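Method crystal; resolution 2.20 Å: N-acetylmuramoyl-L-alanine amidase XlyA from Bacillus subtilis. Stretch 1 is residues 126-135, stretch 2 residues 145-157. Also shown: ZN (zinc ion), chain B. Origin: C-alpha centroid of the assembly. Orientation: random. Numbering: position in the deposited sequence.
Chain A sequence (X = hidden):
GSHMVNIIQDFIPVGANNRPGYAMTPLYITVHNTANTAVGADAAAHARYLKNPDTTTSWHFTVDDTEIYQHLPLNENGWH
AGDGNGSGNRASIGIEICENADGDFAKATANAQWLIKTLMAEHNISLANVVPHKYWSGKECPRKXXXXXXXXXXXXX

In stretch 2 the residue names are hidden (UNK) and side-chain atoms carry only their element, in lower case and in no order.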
# COMPACT_ATOMS: atom_id res chain seq x y z
N SER A 126 -4.35 9.35 -12.44
CA SER A 126 -5.34 8.67 -13.26
C SER A 126 -5.46 7.18 -12.95
O SER A 126 -4.55 6.58 -12.39
CB SER A 126 -5.01 8.85 -14.75
OG SER A 126 -3.89 8.07 -15.13
N LEU A 127 -6.60 6.61 -13.34
CA LEU A 127 -6.86 5.19 -13.11
C LEU A 127 -5.80 4.34 -13.80
O LEU A 127 -5.40 3.29 -13.28
CB LEU A 127 -8.24 4.81 -13.65
CG LEU A 127 -8.63 3.35 -13.43
CD1 LEU A 127 -8.94 3.11 -11.96
CD2 LEU A 127 -9.84 3.00 -14.29
N ALA A 128 -5.37 4.77 -14.98
CA ALA A 128 -4.35 4.05 -15.73
C ALA A 128 -3.05 3.94 -14.92
O ALA A 128 -2.27 3.01 -15.11
CB ALA A 128 -4.08 4.75 -17.07
N ASN A 129 -2.83 4.89 -14.03
CA ASN A 129 -1.62 4.88 -13.22
C ASN A 129 -1.75 4.15 -11.89
O ASN A 129 -0.89 4.25 -11.02
CB ASN A 129 -1.12 6.32 -13.02
CG ASN A 129 -0.33 6.83 -14.22
OD1 ASN A 129 -0.55 6.38 -15.35
ND2 ASN A 129 0.57 7.77 -13.99
N VAL A 130 -2.85 3.42 -11.72
CA VAL A 130 -3.04 2.61 -10.52
C VAL A 130 -2.52 1.26 -10.99
O VAL A 130 -3.15 0.60 -11.81
CB VAL A 130 -4.53 2.49 -10.12
CG1 VAL A 130 -4.67 1.55 -8.93
CG2 VAL A 130 -5.08 3.86 -9.77
N VAL A 131 -1.35 0.88 -10.50
CA VAL A 131 -0.73 -0.37 -10.94
C VAL A 131 -0.42 -1.38 -9.85
O VAL A 131 -0.39 -1.05 -8.66
CB VAL A 131 0.61 -0.08 -11.66
CG1 VAL A 131 0.37 0.84 -12.86
CG2 VAL A 131 1.59 0.56 -10.69
N PRO A 132 -0.19 -2.64 -10.25
CA PRO A 132 0.13 -3.70 -9.30
C PRO A 132 1.64 -3.70 -9.11
O PRO A 132 2.38 -3.26 -9.99
CB PRO A 132 -0.34 -4.96 -10.02
CG PRO A 132 -0.01 -4.63 -11.46
CD PRO A 132 -0.48 -3.19 -11.59
N HIS A 133 2.09 -4.18 -7.95
CA HIS A 133 3.52 -4.26 -7.68
C HIS A 133 4.21 -4.92 -8.87
O HIS A 133 5.30 -4.52 -9.28
CB HIS A 133 3.76 -5.08 -6.40
CG HIS A 133 5.20 -5.28 -6.07
ND1 HIS A 133 5.62 -6.02 -4.98
CD2 HIS A 133 6.33 -4.85 -6.68
CE1 HIS A 133 6.94 -6.03 -4.93
NE2 HIS A 133 7.40 -5.33 -5.95
N LYS A 134 3.55 -5.93 -9.43
CA LYS A 134 4.10 -6.68 -10.56
C LYS A 134 4.58 -5.80 -11.71
O LYS A 134 5.60 -6.09 -12.34
CB LYS A 134 3.06 -7.68 -11.08
CG LYS A 134 3.56 -8.58 -12.19
CD LYS A 134 2.52 -9.63 -12.57
CE LYS A 134 3.03 -10.58 -13.65
NZ LYS A 134 2.00 -11.61 -13.97
N TYR A 135 3.85 -4.73 -11.97
CA TYR A 135 4.20 -3.80 -13.04
C TYR A 135 5.64 -3.32 -12.96
O TYR A 135 6.34 -3.22 -13.97
CB TYR A 135 3.26 -2.59 -12.99
CG TYR A 135 3.51 -1.56 -14.06
CD1 TYR A 135 3.21 -1.83 -15.40
CD2 TYR A 135 4.05 -0.31 -13.74
CE1 TYR A 135 3.43 -0.87 -16.39
CE2 TYR A 135 4.27 0.65 -14.72
CZ TYR A 135 3.96 0.37 -16.04
OH TYR A 135 4.18 1.33 -17.01
N UNK A 145 -5.24 -10.43 -6.44
CA UNK A 145 -5.94 -9.51 -7.33
C UNK A 145 -5.42 -9.54 -8.77
O UNK A 145 -6.07 -9.00 -9.67
c UNK A 145 -7.40 -8.66 -4.91
c UNK A 145 -5.83 -8.08 -6.79
c UNK A 145 -6.26 -6.43 -4.98
c UNK A 145 -6.88 -7.55 -5.81
N UNK A 146 -4.28 -10.18 -9.00
CA UNK A 146 -3.70 -10.24 -10.33
C UNK A 146 -4.59 -10.86 -11.41
O UNK A 146 -4.82 -10.24 -12.45
c UNK A 146 -0.92 -8.93 -10.71
c UNK A 146 -1.19 -10.07 -9.74
c UNK A 146 0.07 -10.90 -9.52
c UNK A 146 -2.33 -10.94 -10.28
N UNK A 147 -5.09 -12.07 -11.17
CA UNK A 147 -5.95 -12.74 -12.15
C UNK A 147 -7.23 -11.97 -12.45
O UNK A 147 -7.89 -12.21 -13.45
o UNK A 147 -4.49 -15.11 -12.85
o UNK A 147 -4.97 -15.92 -10.87
c UNK A 147 -6.32 -14.15 -11.69
c UNK A 147 -5.18 -15.13 -11.81
N UNK A 148 -7.59 -11.04 -11.57
CA UNK A 148 -8.80 -10.24 -11.77
C UNK A 148 -8.49 -8.75 -11.63
O UNK A 148 -9.36 -7.95 -11.30
c UNK A 148 -9.89 -10.63 -10.74
c UNK A 148 -10.34 -12.07 -10.95
o UNK A 148 -9.38 -10.47 -9.41
N UNK A 149 -7.24 -8.38 -11.91
CA UNK A 149 -6.79 -7.00 -11.80
C UNK A 149 -7.71 -5.96 -12.45
O UNK A 149 -8.15 -5.01 -11.79
c UNK A 149 -4.80 -5.48 -12.23
c UNK A 149 -4.27 -4.19 -8.68
c UNK A 149 -3.83 -2.91 -9.06
n UNK A 149 -4.07 -3.41 -12.71
c UNK A 149 -4.62 -5.14 -9.65
c UNK A 149 -4.53 -4.79 -11.00
c UNK A 149 -4.50 -4.60 -13.24
c UNK A 149 -5.37 -6.86 -12.38
c UNK A 149 -4.07 -3.49 -11.34
c UNK A 149 -3.72 -2.54 -10.38
N UNK A 150 -8.00 -6.14 -13.73
CA UNK A 150 -8.86 -5.19 -14.43
C UNK A 150 -10.23 -5.02 -13.78
O UNK A 150 -10.80 -3.93 -13.80
c UNK A 150 -7.75 -5.38 -16.71
o UNK A 150 -7.65 -5.90 -17.84
o UNK A 150 -6.85 -4.66 -16.21
c UNK A 150 -9.02 -5.62 -15.90
N UNK A 151 -10.75 -6.09 -13.18
CA UNK A 151 -12.04 -6.02 -12.51
C UNK A 151 -11.88 -5.21 -11.23
O UNK A 151 -12.72 -4.37 -10.90
o UNK A 151 -12.80 -8.18 -13.33
c UNK A 151 -12.56 -7.42 -12.16
N UNK A 152 -10.80 -5.47 -10.50
CA UNK A 152 -10.51 -4.75 -9.26
C UNK A 152 -10.51 -3.25 -9.55
O UNK A 152 -11.05 -2.45 -8.77
c UNK A 152 -7.52 -3.41 -7.91
c UNK A 152 -7.63 -2.49 -5.68
c UNK A 152 -8.72 -3.31 -5.41
c UNK A 152 -9.20 -4.18 -6.39
c UNK A 152 -9.15 -5.16 -8.71
c UNK A 152 -8.61 -4.24 -7.64
c UNK A 152 -7.03 -2.54 -6.94
N UNK A 153 -9.91 -2.87 -10.67
CA UNK A 153 -9.83 -1.47 -11.06
C UNK A 153 -11.19 -0.92 -11.48
O UNK A 153 -11.51 0.24 -11.20
n UNK A 153 -5.32 0.49 -14.31
c UNK A 153 -8.81 -1.28 -12.18
c UNK A 153 -7.37 -1.49 -11.72
c UNK A 153 -6.37 0.23 -13.28
c UNK A 153 -6.35 -1.23 -12.82
N UNK A 154 -12.00 -1.74 -12.13
CA UNK A 154 -13.32 -1.31 -12.57
C UNK A 154 -14.17 -1.02 -11.34
O UNK A 154 -15.11 -0.23 -11.38
c UNK A 154 -13.98 -2.39 -13.42
N UNK A 155 -13.82 -1.67 -10.23
CA UNK A 155 -14.57 -1.47 -9.00
C UNK A 155 -14.19 -0.19 -8.26
O UNK A 155 -14.88 0.22 -7.33
N UNK A 156 -13.10 0.43 -8.68
CA UNK A 156 -12.63 1.66 -8.05
C UNK A 156 -13.58 2.82 -8.37
O UNK A 156 -14.17 3.43 -7.48
c UNK A 156 -10.82 3.39 -7.98
c UNK A 156 -8.83 1.20 -8.70
c UNK A 156 -11.23 2.05 -8.55
c UNK A 156 -10.23 0.96 -8.17
N UNK A 157 -13.70 3.10 -9.67
CA UNK A 157 -14.55 4.19 -10.14
C UNK A 157 -15.67 4.61 -9.21
O UNK A 157 -15.64 5.76 -8.73
OXT UNK A 157 -16.58 3.78 -8.96
ZN ZN B . 4.12 -6.38 -3.35

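Position 145 carries four carbons, forked at the second, and lies out of reach of stretch 1; the pattern is leucine, Leu145, a buried apolar residue. Position 146 has the same four carbons with the same fork, but here one branch tip lies against Pro132 and the stem of Lys134. This is Leu146: its CD2 sits 4.1 Å from Pro132 CB and 4.0 Å from Lys134 CD, a greasy surface matched to a ring and an extended methylene chain.

At 147 two carbons end in two oxygens, a carboxylate: Asp147, exposed and clear of stretch 1, as a charged group readily is. Position 148 has one carbon bearing an oxygen and a second carbon, hence Thr148. It takes the N-cap position, though its side chain makes no capping bond.

Position 149 shows one carbon leading to fused five- and six-membered rings with eight carbons and one nitrogen, lying against Pro132 and the Val130 carbonyl; only tryptophan supplies such rings. The six-membered ring of Trp149 lies beneath Pro132, whose CB stands 4.0 Å from its centroid, 3° off the normal: a CH-pi contact over the face. Pro132 CD also comes within 3.5 Å of CZ2 of Trp149, while Val130 O meets the ring edge. A broad, flat aromatic surface suits the rigid proline.

Position 150, two carbons with two oxygens on the second, is Asp150; 151, one carbon then one oxygen, is Ser151. Both polar residues are exposed and out of reach of stretch 1. Position 152 has one carbon and a six-carbon ring: Phe152, buried, with no close contact to stretch 1.

Position 153 extends four carbons in a row to a nitrogen, near two carbonyl oxygens. It is Lys153, whose NZ donates to Leu127 O at 3.0 Å and, weakly, to Val130 O at 3.3 Å. Its length lets the amine reach the backbone while CE passes 3.9 Å from Leu127 CG.

A single carbon at 154 gives Ala154, pointing away and exposed. Position 155 has no side chain: Gly155. Four carbons at 156 fork at the first, one arm two carbons long, and reach Leu127 and Val130; this is Ile156, whose CD1 lies 3.8 Å from Leu127 CD1 and 4.2 Å from Val130 CG1, extending the apolar contact. Position 157, again without a side chain, is Gly157, ending in the terminal carboxylate.

Strand 130-132 and helix 149-154 run roughly antiparallel (149° between their N-to-C directions), and the CA atoms nearest across the stretches follow the same reversed order: Leu127 CA with Lys153 CA, Pro132 CA with Leu146 CA, each 7.6 Å apart. Apolar packing runs along the contact, and the lysine amine ties its helix to two carbonyls of stretch 1.

Stretch 2 (145-157) LLDTWDSFKAGIG
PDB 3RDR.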